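Local coordinates for protein glycoside hydrolase, GH17 family (Formosa sp. Hel1_33_131, PDB 6FCG) that probably hydrolyses internal beta-1,3-glucosidic linkages of the algal storage glucan laminarin, as an endo-acting laminarinase of glycoside hydrolase family 17, at residues Asp42-Asn46 against Asn344-Phe348; Ser53-Tyr57 against Arg92-Thr96. All blocks are in the same frame, centred on the assembly; numbering follows the deposited sequence.

Contact 1: residues Asp42-Asn46 against Asn344-Phe348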
loop_
_atom_site.group_PDB
_atom_site.type_symbol
_atom_site.label_atom_id
_atom_site.label_comp_id
_atom_site.label_asym_id
_atom_site.label_seq_id
_atom_site.Cartn_x
_atom_site.Cartn_y
_atom_site.Cartn_z
ATOM N N ASP A 42 -15.054 1.160 53.472
ATOM C CA ASP A 42 -15.766 2.450 53.462
ATOM C C ASP A 42 -15.494 3.255 52.193
ATOM O O ASP A 42 -16.335 4.006 51.738
ATOM C CB ASP A 42 -15.354 3.321 54.673
ATOM C CG ASP A 42 -15.556 2.626 56.029
ATOM O OD1 ASP A 42 -16.650 2.038 56.252
ATOM O OD2 ASP A 42 -14.625 2.717 56.888
ATOM N N ILE A 43 -14.278 3.138 51.678
ATOM C CA ILE A 43 -13.771 3.993 50.606
ATOM C C ILE A 43 -14.163 3.511 49.201
ATOM O O ILE A 43 -14.567 4.300 48.339
ATOM C CB ILE A 43 -12.230 4.055 50.698
ATOM C CG1 ILE A 43 -11.845 4.874 51.915
ATOM C CG2 ILE A 43 -11.612 4.673 49.440
ATOM C CD1 ILE A 43 -10.377 4.775 52.255
ATOM N N LEU A 44 -13.988 2.215 48.962
ATOM C CA LEU A 44 -14.186 1.689 47.641
ATOM C C LEU A 44 -15.671 1.691 47.313
ATOM O O LEU A 44 -16.501 1.258 48.117
ATOM C CB LEU A 44 -13.582 0.298 47.507
ATOM C CG LEU A 44 -12.059 0.210 47.679
ATOM C CD1 LEU A 44 -11.606 -1.244 47.641
ATOM C CD2 LEU A 44 -11.323 1.015 46.638
ATOM N N GLY A 45 -16.010 2.210 46.130
ATOM C CA GLY A 45 -17.410 2.289 45.685
ATOM C C GLY A 45 -18.186 3.472 46.218
ATOM O O GLY A 45 -19.396 3.536 46.062
ATOM N N ASN A 46 -17.479 4.392 46.857
ATOM C CA ASN A 46 -18.069 5.516 47.510
ATOM C C ASN A 46 -17.607 6.724 46.743
ATOM O O ASN A 46 -16.421 7.024 46.748
ATOM C CB ASN A 46 -17.580 5.565 48.960
ATOM C CG ASN A 46 -18.172 6.740 49.768
ATOM O OD1 ASN A 46 -18.582 7.791 49.236
ATOM N ND2 ASN A 46 -18.180 6.562 51.074
ATOM N N ASN A 344 -21.800 1.920 42.262
ATOM C CA ASN A 344 -20.947 1.886 43.474
ATOM C C ASN A 344 -19.624 1.112 43.286
ATOM O O ASN A 344 -19.287 0.212 44.043
ATOM C CB ASN A 344 -21.758 1.410 44.708
ATOM C CG ASN A 344 -22.967 2.334 45.046
ATOM O OD1 ASN A 344 -22.885 3.536 45.478
ATOM N ND2 ASN A 344 -24.126 1.743 44.879
ATOM N N MET A 345 -18.900 1.488 42.239
ATOM C CA MET A 345 -17.546 1.018 42.001
ATOM C C MET A 345 -16.589 2.208 42.074
ATOM O O MET A 345 -16.902 3.300 41.630
ATOM C CB MET A 345 -17.436 0.351 40.616
ATOM C CG MET A 345 -18.290 -0.893 40.426
ATOM S SD MET A 345 -18.360 -1.549 38.735
ATOM C CE MET A 345 -18.879 -3.187 39.207
ATOM N N SER A 346 -15.437 1.998 42.683
ATOM C CA SER A 346 -14.276 2.810 42.440
ATOM C C SER A 346 -13.751 2.604 41.010
ATOM O O SER A 346 -13.869 1.526 40.411
ATOM C CB SER A 346 -13.190 2.511 43.488
ATOM O OG SER A 346 -13.534 3.066 44.755
ATOM N N CYS A 347 -13.207 3.665 40.452
ATOM C CA CYS A 347 -12.500 3.583 39.214
ATOM C C CYS A 347 -11.165 4.307 39.356
ATOM O O CYS A 347 -11.135 5.536 39.413
ATOM C CB CYS A 347 -13.302 4.207 38.069
ATOM S SG CYS A 347 -12.376 4.093 36.516
ATOM N N PHE A 348 -10.073 3.541 39.347
ATOM C CA PHE A 348 -8.733 4.102 39.405
ATOM C C PHE A 348 -8.373 4.488 37.983
ATOM O O PHE A 348 -7.623 3.796 37.314
ATOM C CB PHE A 348 -7.761 3.090 39.996
ATOM C CG PHE A 348 -7.981 2.826 41.477
ATOM C CD1 PHE A 348 -8.977 1.961 41.913
ATOM C CD2 PHE A 348 -7.197 3.462 42.431
ATOM C CE1 PHE A 348 -9.175 1.748 43.261
ATOM C CE2 PHE A 348 -7.384 3.237 43.769
ATOM C CZ PHE A 348 -8.372 2.373 44.195
#
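A small loop-to-loop contact, burying 231 Å² over both sides, joins the turn after the N-terminal helix 40-43 to the connection that leaves helix 326-342. Its polar link is one hydrogen bond, Gly45 N to Ser346 OG at 3.0 Å with an N-H...O angle of 164°. Ser346 directs its CA-CB bond at the turn, and Ser346 OG also lies 3.3 Å from Leu44 CA. Ile43 to Asn46 form a type II turn, closed by Asn46 N to Ile43 O at 3.3 Å; Asn46 ND2 adds a bond to Asp42 O at 3.2 Å. Gly45 has phi/psi 82/9°, which favours glycine, and an ideal CB there would come within 2.5 Å of Asn344 O; as built, Gly45 CA sits 3.2 Å from that oxygen. Asn344 itself ends helix 326-342 with a Schellman motif and positive phi, and from it the chain runs alongside strand 301-305, Ser346 and Phe348 hydrogen-bonding to the backbone of Ile303, probably at the position of the eighth strand of the TIM barrel expected for family 17. The contact therefore lies at the N-terminal end of the barrel strands. Beyond the serine the interface is apolar: Leu44 CD2 meets the edge of the Phe348 ring, 4.1 Å from its CZ. Both Phe348 and Ile43 also touch Ile85 of strand 83-87.

Contact 2: residues Ser53-Tyr57 against Arg92-Thr96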
loop_
_atom_site.group_PDB
_atom_site.type_symbol
_atom_site.label_atom_id
_atom_site.label_comp_id
_atom_site.label_asym_id
_atom_site.label_seq_id
_atom_site.Cartn_x
_atom_site.Cartn_y
_atom_site.Cartn_z
ATOM N N SER A 53 -5.477 6.237 38.947
ATOM C CA SER A 53 -4.130 5.672 38.820
ATOM C C SER A 53 -3.093 6.814 38.765
ATOM O O SER A 53 -3.314 7.832 38.057
ATOM C CB SER A 53 -4.032 4.771 37.591
ATOM O OG SER A 53 -4.783 3.589 37.786
ATOM N N TYR A 54 -1.979 6.673 39.493
ATOM C CA TYR A 54 -1.002 7.770 39.611
ATOM C C TYR A 54 0.463 7.371 39.472
ATOM O O TYR A 54 0.937 6.385 40.041
ATOM C CB TYR A 54 -1.191 8.542 40.924
ATOM C CG TYR A 54 -0.115 9.587 41.167
ATOM C CD1 TYR A 54 -0.171 10.814 40.554
ATOM C CD2 TYR A 54 0.999 9.309 41.956
ATOM C CE1 TYR A 54 0.829 11.764 40.738
ATOM C CE2 TYR A 54 2.003 10.243 42.147
ATOM C CZ TYR A 54 1.914 11.463 41.530
ATOM O OH TYR A 54 2.907 12.383 41.752
ATOM N N GLY A 55 1.165 8.181 38.688
ATOM C CA GLY A 55 2.602 8.215 38.662
ATOM C C GLY A 55 3.015 9.664 38.529
ATOM O O GLY A 55 2.359 10.458 37.830
ATOM N N GLY A 56 4.158 9.999 39.117
ATOM C CA GLY A 56 4.646 11.372 39.257
ATOM C C GLY A 56 5.941 11.649 38.515
ATOM O O GLY A 56 6.515 12.720 38.643
ATOM N N TYR A 57 6.395 10.673 37.751
ATOM C CA TYR A 57 7.591 10.792 36.936
ATOM C C TYR A 57 7.357 11.848 35.883
ATOM O O TYR A 57 6.273 11.908 35.290
ATOM C CB TYR A 57 7.895 9.470 36.245
ATOM C CG TYR A 57 8.295 8.334 37.159
ATOM C CD1 TYR A 57 9.599 8.211 37.632
ATOM C CD2 TYR A 57 7.375 7.365 37.543
ATOM C CE1 TYR A 57 9.971 7.144 38.453
ATOM C CE2 TYR A 57 7.736 6.315 38.368
ATOM C CZ TYR A 57 9.027 6.211 38.822
ATOM O OH TYR A 57 9.394 5.150 39.590
ATOM N N ARG A 92 9.500 -1.551 44.241
ATOM C CA ARG A 92 10.912 -1.799 43.982
ATOM C C ARG A 92 11.681 -0.477 43.909
ATOM O O ARG A 92 12.749 -0.316 44.493
ATOM C CB ARG A 92 11.023 -2.553 42.652
ATOM C CG ARG A 92 12.279 -3.344 42.415
ATOM C CD ARG A 92 12.321 -3.839 40.975
ATOM N NE ARG A 92 13.314 -3.048 40.276
ATOM C CZ ARG A 92 13.126 -2.283 39.220
ATOM N NH1 ARG A 92 11.962 -2.167 38.634
ATOM N NH2 ARG A 92 14.156 -1.612 38.749
ATOM N N LEU A 93 11.191 0.437 43.093
ATOM C CA LEU A 93 11.766 1.736 42.994
ATOM C C LEU A 93 11.201 2.537 44.143
ATOM O O LEU A 93 10.185 2.178 44.725
ATOM C CB LEU A 93 11.428 2.354 41.626
ATOM C CG LEU A 93 11.901 1.553 40.380
ATOM C CD1 LEU A 93 11.506 2.250 39.077
ATOM C CD2 LEU A 93 13.409 1.272 40.375
ATOM N N ALA A 94 11.847 3.658 44.431
ATOM C CA ALA A 94 11.539 4.514 45.598
ATOM C C ALA A 94 10.195 5.257 45.504
ATOM O O ALA A 94 9.661 5.694 46.522
ATOM C CB ALA A 94 12.656 5.532 45.774
ATOM N N HIS A 95 9.713 5.427 44.269
ATOM C CA HIS A 95 8.532 6.212 43.948
ATOM C C HIS A 95 7.329 6.052 44.911
ATOM O O HIS A 95 6.810 7.026 45.412
ATOM C CB HIS A 95 8.173 5.877 42.497
ATOM C CG HIS A 95 6.928 6.524 41.986
ATOM N ND1 HIS A 95 5.767 5.818 41.740
ATOM C CD2 HIS A 95 6.681 7.794 41.605
ATOM C CE1 HIS A 95 4.842 6.634 41.270
ATOM N NE2 HIS A 95 5.370 7.839 41.191
ATOM N N THR A 96 6.894 4.827 45.183
ATOM C CA THR A 96 5.709 4.601 45.997
ATOM C C THR A 96 5.947 5.023 47.431
ATOM O O THR A 96 5.096 5.619 48.064
ATOM C CB THR A 96 5.319 3.126 45.941
ATOM O OG1 THR A 96 4.886 2.835 44.603
ATOM C CG2 THR A 96 4.232 2.767 46.966
#
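The two backbones keep a distance: the closest CA pair, Gly56 and His95, is 8.0 Å apart, so the gap is bridged by side chains. Residues 53-57 leave strand 50-53 still extended through Gly55 (phi/psi -141/148°), then bend at Gly56 (-116/6°), while Arg92-Thr96 lead into helix 95-109. The bend presents the Gly56 amide to His95: Gly56 N donates to His95 NE2 at 3.2 Å and 152°, which makes NE2 the acceptor and places the amide nitrogen near the imidazole plane. An ideal CB on Gly56 would clash with Tyr54 OH, at 2.3 Å, and Gly55 CA packs 3.8 Å from His95 NE2. His95 points its CA-CB bond at the loop, and one face of its ring is covered by Tyr57 in an offset stack, with centroids 4.5 Å apart and planes at 22°. The tyrosine reaches past the imidazole, bringing Tyr57 OH to 3.2 Å from His95 CB and 3.6 Å from Leu93 CD1; this hydroxyl is hydrogen-bonded to Gln65, and Trp357 packs edge-to-face with the Tyr57 ring. Tyr54, whose hydroxyl bonds to Asp74 of helix 68-80, approaches with CE2 4.2 Å from His95 NE2. The loop after the first barrel strand is thus packed on the start of the helix following the second, an adjacency of neighbouring beta-alpha units at the C-terminal ends of the strands, the end of a TIM barrel that carries the active site.

Overall arrangement
From the N terminus the chain passes helix 40-43 and the turn of contact 1, runs through strand 50-53, and enters the loop of contact 2. Residues 53-57 and 92-96 close a short loop of 34 residues holding helix 68-80 and strand 83-87. Contact 1 closes only at Asn344-Phe348, after 297 intervening residues, so the whole of contact 2 lies within its span and the two do not cross. Their centres are 22 Å apart, yet the segments meet where Phe348 O lies 2.9 Å from Ser53 OG, a probable hydrogen bond. Contact 1 joins the lead-in to strand 50-53 to the chain leaving helix 326-342, which runs beside strand 301-305; contact 2 joins the first two beta-alpha units.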